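Local coordinates for DUF3809 domain-containing protein (Deinococcus radiodurans, PDB 3NQN), which is of unknown function but binds calcium ions and belongs to a family related to the Bet v 1-like helix-grip proteins, at residues L12-G17 and G103-A108; F37-D42 and W49-V54; V91-Q96 and F109-H114. One frame throughout, in Å; residues are numbered along the deposited sequence. Where two conformers were deposited one is given.

Contact 1 of 3, residues L12-G17 and G103-A108; sequences LRHPHG and GEMAFA
Arg-13 offers the edge of its guanidinium to Glu-104, with NH1 2.7 Å from OE2 and that oxygen close to the guanidinium plane. The bridge is a single bond; the carboxylate is turned 66° against the guanidinium and OE2 is met on its anti side, somewhat out of the carboxylate plane. Both side chains were modelled in two conformers, so the salt bridge is certain only for the pair of copies described and may not be permanent. Met-105, a selenomethionine on the opposite face of the sheet from the salt bridge, brings its selenium to the edge of the His-14 ring; SE lies 5.4 Å from the ring centroid. Another edge position is taken by the backbone N of His-16, which donates to ND1 of His-14 at 3.0 Å, in the ring plane, and so helps fix how the ring is rotated. The ring of Phe-107 is approached obliquely by CD1 of Leu-12, 4.4 Å from CE2.

Here strand 5-13, outermost in the antiparallel sheet of this chain, pairs with strand 104-114, as the first and last strands do in Bet v 1-like folds, before the chain turns through His-14 to Gly-17 into helix 18-26. Leu-12 and Met-105 form a hydrogen-bonded pair, N of Leu-12 to O of Met-105 at 2.9 Å and N of Met-105 to O of Leu-12 at 2.7 Å. One residue past the strand, His-14 N reaches Gly-103 O at 2.8 Å, nearly straight at 178°. Met-105 bends at its last torsion (chi3 -61°), which swings CE to 4.0 Å from Leu-12 CB. Gly-103 packs its CA against Gly-17, where a beta carbon would run into His-14 O and Gly-17 CA. Helix 18-26 covers Met-105 and His-14 through Ala-21.

Contact 2 of 3, residues F37-D42 and W49-V54; sequences FLRGLD and WGELLV
Arg-39 leaves the backbone with CG anti to N (chi1 -156°) and bends at chi3 (69°), which turns NE toward Glu-51; Glu-51 holds its own CG between N and the carbonyl carbon (chi1 58°) and then runs out extended. The pair extends the hairpin of strands 41-43 and 47-56 beyond a beta bulge: the antiparallel register slips by one between Arg-39/Glu-51 and Asp-42/Trp-49, with a type II turn from Leu-38 to Leu-41. Side-on, Arg-39 NE and NH2 both grip OE2 of Glu-51, at 2.7 Å and 2.6 Å, from the same face of the carboxylate. The acid oxygen sits at the guanidinium edge, near its plane, while Leu-53 CD2 covers one face, 3.6 Å from Arg-39 CZ. Glu-51 also touches Asp-63, which binds calcium in a structure of this protein, so the arginine probably offsets some negative charge there. Leu-38 CD2 meets Leu-52 CD1 at 4.0 Å, the two side chains lying side by side. Asp-42 O lies over one face of the Trp-49 indole, toward its rim. A water joins these residues, donating to Asp-42 OD2 at 2.6 Å and accepting from Trp-49 NE1 at 3.0 Å.

Contact 3 of 3, residues V91-Q96 and F109-H114; sequences VAVSGQ and FQFQAH
Val-91 to Gln-96 and Phe-109 to His-114 face each other on the two arms of a beta hairpin, strands 90-99 and 104-114, within the antiparallel sheet that packs on the long C-terminal helix 122-153, as in the helix-grip fold. Backbone hydrogen bonds join Ala-92 with Gln-112 and Ser-94 with Gln-110, in both directions. On the helix-facing side Val-93 lies beside Phe-111, its CG2 3.7 Å from CD2 of the ring, and Val-91 CG1 comes to the edge of that same ring. Gly-95 packs against the Phe-109 ring, CA to CD1 3.8 Å; a beta carbon here would strike CE1. Phe-109 and Phe-111 both go on to Leu-147 of the helix.

On the opposite side Gln-110 bends at chi2 (81°), which carries CD over toward Gln-96. Their amides form a reciprocal pair with planes only 8° apart: Gln-96 NE2 donates to Gln-110 OE1 at 2.9 Å, and Gln-110 NE2 to Gln-96 OE1 at 3.0 Å, each on a lone pair. Ser-94 CB lies 3.3 Å from Gln-110 OE1. An alanine in place of Gln-96 would probably leave Gln-110 OE1 without its donor and NE2 without its acceptor, and the amide freer to turn. In this uncharged link each amide gives one hydrogen bond and takes one, so neither could flip alone without setting oxygen against oxygen and nitrogen against nitrogen.

All three contacts reach the same antiparallel sheet. Contacts 1 and 3 share strand 104-114 and meet where Ala-108 O probably accepts a hydrogen bond from Gln-96 N at 2.8 Å, although their centres are 21 Å apart. Contact 2 reaches contact 3 through packing of Leu-52 CD2 on Val-91 CG2 at 4.0 Å, but stays clear of contact 1, the nearest atoms being about 11 Å apart. A bound calcium ion lies about 6 Å from the Glu-51 side chain of contact 2, whereas Phe-107 of contact 1 and Phe-109 of contact 3 each approach a bound methylpentanediol, probably from the crystallisation liquor, to about 4 Å.

Contact 1 of 3, residues L12-G17 and G103-A108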
loop_
_atom_site.group_PDB
_atom_site.type_symbol
_atom_site.label_atom_id
_atom_site.label_comp_id
_atom_site.label_asym_id
_atom_site.label_seq_id
_atom_site.Cartn_x
_atom_site.Cartn_y
_atom_site.Cartn_z
ATOM N N LEU A 12 31.457 -9.727 -8.132
ATOM C CA LEU A 12 31.034 -10.374 -9.388
ATOM C C LEU A 12 31.841 -9.784 -10.508
ATOM O O LEU A 12 32.108 -8.587 -10.509
ATOM C CB LEU A 12 29.572 -10.058 -9.717
ATOM C CG LEU A 12 28.450 -10.604 -8.877
ATOM C CD1 LEU A 12 27.124 -10.040 -9.400
ATOM C CD2 LEU A 12 28.456 -12.140 -8.923
ATOM N N ARG A 13 32.171 -10.595 -11.501
ATOM C CA ARG A 13 32.901 -10.117 -12.658
ATOM C C ARG A 13 31.953 -9.830 -13.819
ATOM O O ARG A 13 31.097 -10.648 -14.152
ATOM C CB ARG A 13 33.956 -11.139 -13.086
ATOM C CG ARG A 13 34.710 -10.757 -14.362
ATOM C CD ARG A 13 36.140 -11.237 -14.306
ATOM N NE ARG A 13 36.823 -11.120 -15.587
ATOM C CZ ARG A 13 38.114 -10.849 -15.709
ATOM N NH1 ARG A 13 38.837 -10.591 -14.630
ATOM N NH2 ARG A 13 38.672 -10.778 -16.912
ATOM N N HIS A 14 32.084 -8.653 -14.415
ATOM C CA HIS A 14 31.291 -8.341 -15.592
ATOM C C HIS A 14 32.054 -8.951 -16.770
ATOM O O HIS A 14 33.206 -8.637 -16.966
ATOM C CB HIS A 14 31.146 -6.822 -15.783
ATOM C CG HIS A 14 30.106 -6.442 -16.790
ATOM N ND1 HIS A 14 30.209 -6.765 -18.129
ATOM C CD2 HIS A 14 28.944 -5.763 -16.658
ATOM C CE1 HIS A 14 29.147 -6.315 -18.769
ATOM N NE2 HIS A 14 28.367 -5.699 -17.903
ATOM N N PRO A 15 31.414 -9.835 -17.542
ATOM C CA PRO A 15 32.076 -10.493 -18.688
ATOM C C PRO A 15 32.616 -9.563 -19.789
ATOM O O PRO A 15 33.452 -9.988 -20.575
ATOM C CB PRO A 15 30.967 -11.382 -19.280
ATOM C CG PRO A 15 29.951 -11.511 -18.222
ATOM C CD PRO A 15 30.014 -10.269 -17.393
ATOM N N HIS A 16 32.132 -8.320 -19.859
ATOM C CA HIS A 16 32.552 -7.403 -20.928
ATOM C C HIS A 16 33.654 -6.391 -20.531
ATOM O O HIS A 16 34.006 -5.512 -21.325
ATOM C CB HIS A 16 31.339 -6.665 -21.506
ATOM C CG HIS A 16 30.333 -7.567 -22.160
ATOM N ND1 HIS A 16 29.041 -7.166 -22.434
ATOM C CD2 HIS A 16 30.415 -8.862 -22.559
ATOM C CE1 HIS A 16 28.384 -8.161 -23.009
ATOM N NE2 HIS A 16 29.189 -9.206 -23.084
ATOM N N GLY A 17 34.188 -6.497 -19.310
ATOM C CA GLY A 17 35.318 -5.645 -18.905
ATOM C C GLY A 17 34.927 -4.407 -18.123
ATOM O O GLY A 17 33.759 -4.223 -17.776
ATOM N N GLY A 103 36.870 -5.650 -15.222
ATOM C CA GLY A 103 35.426 -5.773 -15.011
ATOM C C GLY A 103 35.029 -6.369 -13.667
ATOM O O GLY A 103 33.888 -6.722 -13.463
ATOM N N GLU A 104 35.972 -6.467 -12.754
ATOM C CA GLU A 104 35.702 -6.972 -11.416
ATOM C C GLU A 104 34.829 -5.961 -10.652
ATOM O O GLU A 104 35.233 -4.817 -10.466
ATOM C CB GLU A 104 37.023 -7.187 -10.668
ATOM C CG GLU A 104 37.988 -8.194 -11.336
ATOM C CD GLU A 104 37.467 -9.622 -11.303
ATOM O OE1 GLU A 104 36.532 -9.891 -10.528
ATOM O OE2 GLU A 104 38.005 -10.479 -12.041
HETATM N N MSE A 105 33.645 -6.380 -10.224
HETATM C CA MSE A 105 32.749 -5.499 -9.481
HETATM C C MSE A 105 32.631 -5.920 -8.017
HETATM O O MSE A 105 32.665 -7.102 -7.698
HETATM C CB MSE A 105 31.359 -5.484 -10.123
HETATM C CG MSE A 105 31.363 -4.970 -11.570
HETATM SE SE MSE A 105 29.647 -5.059 -12.376
HETATM C CE MSE A 105 29.274 -6.978 -12.300
ATOM N N ALA A 106 32.517 -4.927 -7.146
ATOM C CA ALA A 106 32.306 -5.136 -5.718
ATOM C C ALA A 106 31.028 -4.416 -5.342
ATOM O O ALA A 106 30.810 -3.262 -5.743
ATOM C CB ALA A 106 33.495 -4.579 -4.889
ATOM N N PHE A 107 30.188 -5.094 -4.565
ATOM C CA PHE A 107 28.944 -4.531 -4.086
ATOM C C PHE A 107 28.845 -4.677 -2.577
ATOM O O PHE A 107 29.316 -5.660 -2.011
ATOM C CB PHE A 107 27.760 -5.271 -4.718
ATOM C CG PHE A 107 27.686 -5.141 -6.203
ATOM C CD1 PHE A 107 26.977 -4.103 -6.780
ATOM C CD2 PHE A 107 28.318 -6.073 -7.037
ATOM C CE1 PHE A 107 26.915 -3.964 -8.172
ATOM C CE2 PHE A 107 28.252 -5.949 -8.413
ATOM C CZ PHE A 107 27.546 -4.894 -8.985
ATOM N N ALA A 108 28.233 -3.676 -1.944
ATOM C CA ALA A 108 27.843 -3.725 -0.554
ATOM C C ALA A 108 26.472 -3.035 -0.451
ATOM O O ALA A 108 26.292 -1.909 -0.967
ATOM C CB ALA A 108 28.864 -2.995 0.326
#

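Contact 2 of 3, residues F37-D42 and W49-V54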
loop_
_atom_site.group_PDB
_atom_site.type_symbol
_atom_site.label_atom_id
_atom_site.label_comp_id
_atom_site.label_asym_id
_atom_site.label_seq_id
_atom_site.Cartn_x
_atom_site.Cartn_y
_atom_site.Cartn_z
ATOM N N PHE A 37 12.372 -9.264 -4.795
ATOM C CA PHE A 37 11.921 -8.806 -3.480
ATOM C C PHE A 37 11.945 -7.305 -3.310
ATOM O O PHE A 37 11.761 -6.800 -2.202
ATOM C CB PHE A 37 12.672 -9.522 -2.357
ATOM C CG PHE A 37 12.705 -11.012 -2.521
ATOM C CD1 PHE A 37 11.529 -11.753 -2.471
ATOM C CD2 PHE A 37 13.908 -11.680 -2.757
ATOM C CE1 PHE A 37 11.550 -13.147 -2.630
ATOM C CE2 PHE A 37 13.934 -13.062 -2.914
ATOM C CZ PHE A 37 12.754 -13.797 -2.849
ATOM N N LEU A 38 12.120 -6.592 -4.423
ATOM C CA LEU A 38 11.965 -5.146 -4.458
ATOM C C LEU A 38 10.789 -4.835 -5.392
ATOM O O LEU A 38 10.966 -4.605 -6.598
ATOM C CB LEU A 38 13.248 -4.450 -4.948
ATOM C CG LEU A 38 14.490 -4.572 -4.047
ATOM C CD1 LEU A 38 15.650 -3.767 -4.645
ATOM C CD2 LEU A 38 14.186 -4.123 -2.608
ATOM N N ARG A 39 9.587 -4.802 -4.833
ATOM C CA ARG A 39 8.397 -4.629 -5.645
ATOM C C ARG A 39 8.223 -3.170 -6.088
ATOM O O ARG A 39 8.582 -2.245 -5.362
ATOM C CB ARG A 39 7.156 -5.110 -4.883
ATOM C CG ARG A 39 5.985 -5.514 -5.804
ATOM C CD ARG A 39 4.750 -5.902 -5.009
ATOM N NE ARG A 39 4.147 -4.746 -4.339
ATOM C CZ ARG A 39 3.088 -4.808 -3.528
ATOM N NH1 ARG A 39 2.516 -5.980 -3.252
ATOM N NH2 ARG A 39 2.616 -3.696 -2.970
ATOM N N GLY A 40 7.657 -2.979 -7.280
ATOM C CA GLY A 40 7.353 -1.641 -7.784
ATOM C C GLY A 40 8.581 -0.796 -8.042
ATOM O O GLY A 40 8.515 0.433 -8.049
ATOM N N LEU A 41 9.694 -1.458 -8.314
ATOM C CA LEU A 41 10.954 -0.769 -8.536
ATOM C C LEU A 41 10.821 0.181 -9.719
ATOM O O LEU A 41 10.276 -0.187 -10.766
ATOM C CB LEU A 41 12.048 -1.796 -8.792
ATOM C CG LEU A 41 13.503 -1.437 -8.538
ATOM C CD1 LEU A 41 13.719 -0.811 -7.148
ATOM C CD2 LEU A 41 14.340 -2.712 -8.698
ATOM N N ASP A 42 11.247 1.424 -9.531
ATOM C CA ASP A 42 11.252 2.388 -10.614
ATOM C C ASP A 42 12.300 3.477 -10.351
ATOM O O ASP A 42 12.823 3.594 -9.225
ATOM C CB ASP A 42 9.863 3.007 -10.784
ATOM C CG ASP A 42 9.656 3.614 -12.167
ATOM O OD1 ASP A 42 10.380 3.221 -13.120
ATOM O OD2 ASP A 42 8.763 4.473 -12.303
ATOM N N TRP A 49 13.229 4.020 -6.399
ATOM C CA TRP A 49 12.244 3.751 -5.350
ATOM C C TRP A 49 11.485 2.450 -5.573
ATOM O O TRP A 49 11.497 1.876 -6.670
ATOM C CB TRP A 49 11.268 4.921 -5.191
ATOM C CG TRP A 49 10.473 5.252 -6.429
ATOM C CD1 TRP A 49 9.226 4.789 -6.759
ATOM C CD2 TRP A 49 10.862 6.138 -7.483
ATOM N NE1 TRP A 49 8.824 5.325 -7.966
ATOM C CE2 TRP A 49 9.809 6.155 -8.430
ATOM C CE3 TRP A 49 12.005 6.910 -7.728
ATOM C CZ2 TRP A 49 9.863 6.922 -9.593
ATOM C CZ3 TRP A 49 12.058 7.666 -8.888
ATOM C CH2 TRP A 49 10.992 7.668 -9.807
ATOM N N GLY A 50 10.824 1.991 -4.518
ATOM C CA GLY A 50 10.094 0.750 -4.559
ATOM C C GLY A 50 9.594 0.410 -3.184
ATOM O O GLY A 50 9.432 1.292 -2.345
ATOM N N GLU A 51 9.381 -0.874 -2.930
ATOM C CA GLU A 51 8.873 -1.298 -1.636
ATOM C C GLU A 51 9.285 -2.722 -1.314
ATOM O O GLU A 51 9.529 -3.524 -2.210
ATOM C CB GLU A 51 7.330 -1.146 -1.606
ATOM C CG GLU A 51 6.619 -1.931 -2.700
ATOM C CD GLU A 51 5.193 -1.443 -3.000
ATOM O OE1 GLU A 51 4.770 -0.372 -2.500
ATOM O OE2 GLU A 51 4.509 -2.130 -3.774
ATOM N N LEU A 52 9.455 -2.999 -0.031
ATOM C CA LEU A 52 9.670 -4.342 0.445
ATOM C C LEU A 52 8.387 -4.793 1.101
ATOM O O LEU A 52 7.645 -3.965 1.656
ATOM C CB LEU A 52 10.805 -4.401 1.469
ATOM C CG LEU A 52 12.228 -4.090 1.001
ATOM C CD1 LEU A 52 12.309 -2.652 0.544
ATOM C CD2 LEU A 52 13.236 -4.354 2.141
ATOM N N LEU A 53 8.131 -6.100 1.071
ATOM C CA LEU A 53 6.905 -6.645 1.638
ATOM C C LEU A 53 7.174 -7.369 2.955
ATOM O O LEU A 53 7.999 -8.277 3.018
ATOM C CB LEU A 53 6.236 -7.597 0.647
ATOM C CG LEU A 53 5.846 -7.012 -0.727
ATOM C CD1 LEU A 53 5.123 -8.079 -1.564
ATOM C CD2 LEU A 53 4.981 -5.787 -0.565
ATOM N N VAL A 54 6.533 -6.896 4.013
ATOM C CA VAL A 54 6.573 -7.542 5.316
ATOM C C VAL A 54 5.246 -8.265 5.508
ATOM O O VAL A 54 4.178 -7.631 5.519
ATOM C CB VAL A 54 6.757 -6.512 6.455
ATOM C CG1 VAL A 54 6.727 -7.219 7.838
ATOM C CG2 VAL A 54 8.055 -5.731 6.264
HETATM O O HOH W 1 10.119 -7.829 -0.077
HETATM O O HOH W 2 7.091 4.603 -10.254
#

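Contact 3 of 3, residues V91-Q96 and F109-H114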
loop_
_atom_site.group_PDB
_atom_site.type_symbol
_atom_site.label_atom_id
_atom_site.label_comp_id
_atom_site.label_asym_id
_atom_site.label_seq_id
_atom_site.Cartn_x
_atom_site.Cartn_y
_atom_site.Cartn_z
ATOM N N VAL A 91 11.644 1.671 4.715
ATOM C CA VAL A 91 12.966 1.080 4.654
ATOM C C VAL A 91 13.965 2.057 4.036
ATOM O O VAL A 91 13.619 2.809 3.112
ATOM C CB VAL A 91 12.942 -0.223 3.779
ATOM C CG1 VAL A 91 14.368 -0.766 3.552
ATOM C CG2 VAL A 91 12.049 -1.280 4.417
ATOM N N ALA A 92 15.175 2.080 4.601
ATOM C CA ALA A 92 16.318 2.827 4.053
ATOM C C ALA A 92 17.219 1.825 3.340
ATOM O O ALA A 92 17.753 0.923 3.977
ATOM C CB ALA A 92 17.088 3.481 5.143
ATOM N N VAL A 93 17.360 1.990 2.018
ATOM C CA VAL A 93 18.196 1.132 1.188
ATOM C C VAL A 93 19.455 1.881 0.761
ATOM O O VAL A 93 19.384 2.941 0.115
ATOM C CB VAL A 93 17.451 0.660 -0.062
ATOM C CG1 VAL A 93 18.398 -0.178 -0.980
ATOM C CG2 VAL A 93 16.213 -0.166 0.322
ATOM N N SER A 94 20.600 1.391 1.202
ATOM C CA SER A 94 21.892 1.987 0.850
ATOM C C SER A 94 22.707 0.956 0.097
ATOM O O SER A 94 22.534 -0.232 0.298
ATOM C CB SER A 94 22.664 2.400 2.100
ATOM O OG SER A 94 21.882 3.165 2.985
ATOM N N GLY A 95 23.583 1.425 -0.780
ATOM C CA GLY A 95 24.453 0.541 -1.532
ATOM C C GLY A 95 25.632 1.264 -2.145
ATOM O O GLY A 95 25.567 2.486 -2.444
ATOM N N GLN A 96 26.735 0.539 -2.283
ATOM C CA GLN A 96 27.920 1.063 -2.909
ATOM C C GLN A 96 28.448 0.008 -3.875
ATOM O O GLN A 96 28.434 -1.198 -3.573
ATOM C CB GLN A 96 29.001 1.423 -1.879
ATOM C CG GLN A 96 28.529 2.314 -0.678
ATOM C CD GLN A 96 27.807 1.510 0.402
ATOM O OE1 GLN A 96 28.225 0.419 0.748
ATOM N NE2 GLN A 96 26.723 2.079 0.958
ATOM N N PHE A 109 25.518 -3.709 0.173
ATOM C CA PHE A 109 24.183 -3.144 0.411
ATOM C C PHE A 109 23.836 -3.185 1.863
ATOM O O PHE A 109 24.211 -4.126 2.569
ATOM C CB PHE A 109 23.132 -3.909 -0.363
ATOM C CG PHE A 109 23.208 -3.697 -1.832
ATOM C CD1 PHE A 109 22.539 -2.637 -2.423
ATOM C CD2 PHE A 109 24.001 -4.511 -2.622
ATOM C CE1 PHE A 109 22.633 -2.403 -3.769
ATOM C CE2 PHE A 109 24.093 -4.288 -3.981
ATOM C CZ PHE A 109 23.404 -3.218 -4.554
ATOM N N GLN A 110 23.144 -2.146 2.333
ATOM C CA GLN A 110 22.667 -2.108 3.734
ATOM C C GLN A 110 21.187 -1.708 3.742
ATOM O O GLN A 110 20.749 -0.885 2.928
ATOM C CB GLN A 110 23.496 -1.145 4.604
ATOM C CG GLN A 110 25.030 -1.310 4.494
ATOM C CD GLN A 110 25.623 -0.615 3.271
ATOM O OE1 GLN A 110 25.196 0.463 2.893
ATOM N NE2 GLN A 110 26.619 -1.234 2.664
ATOM N N PHE A 111 20.411 -2.367 4.606
ATOM C CA PHE A 111 18.990 -2.109 4.738
ATOM C C PHE A 111 18.668 -1.859 6.175
ATOM O O PHE A 111 19.182 -2.543 7.061
ATOM C CB PHE A 111 18.165 -3.317 4.283
ATOM C CG PHE A 111 18.369 -3.689 2.874
ATOM C CD1 PHE A 111 19.411 -4.548 2.511
ATOM C CD2 PHE A 111 17.504 -3.240 1.895
ATOM C CE1 PHE A 111 19.587 -4.918 1.204
ATOM C CE2 PHE A 111 17.672 -3.615 0.590
ATOM C CZ PHE A 111 18.723 -4.459 0.238
ATOM N N GLN A 112 17.813 -0.869 6.417
ATOM C CA GLN A 112 17.354 -0.565 7.759
ATOM C C GLN A 112 15.831 -0.353 7.701
ATOM O O GLN A 112 15.339 0.409 6.882
ATOM C CB GLN A 112 18.070 0.692 8.294
ATOM C CG GLN A 112 17.547 1.221 9.649
ATOM C CD GLN A 112 18.140 0.501 10.849
ATOM O OE1 GLN A 112 19.298 0.083 10.829
ATOM N NE2 GLN A 112 17.362 0.397 11.918
ATOM N N ALA A 113 15.091 -1.083 8.525
ATOM C CA ALA A 113 13.639 -0.905 8.597
ATOM C C ALA A 113 13.383 0.111 9.698
ATOM O O ALA A 113 13.972 0.026 10.757
ATOM C CB ALA A 113 12.937 -2.215 8.907
ATOM N N HIS A 114 12.560 1.109 9.399
ATOM C CA HIS A 114 12.216 2.152 10.342
ATOM C C HIS A 114 10.746 1.999 10.731
ATOM O O HIS A 114 9.869 2.210 9.917
ATOM C CB HIS A 114 12.451 3.528 9.714
ATOM C CG HIS A 114 13.902 3.878 9.550
ATOM N ND1 HIS A 114 14.616 4.568 10.509
ATOM C CD2 HIS A 114 14.764 3.648 8.534
ATOM C CE1 HIS A 114 15.859 4.733 10.096
ATOM N NE2 HIS A 114 15.979 4.179 8.903
#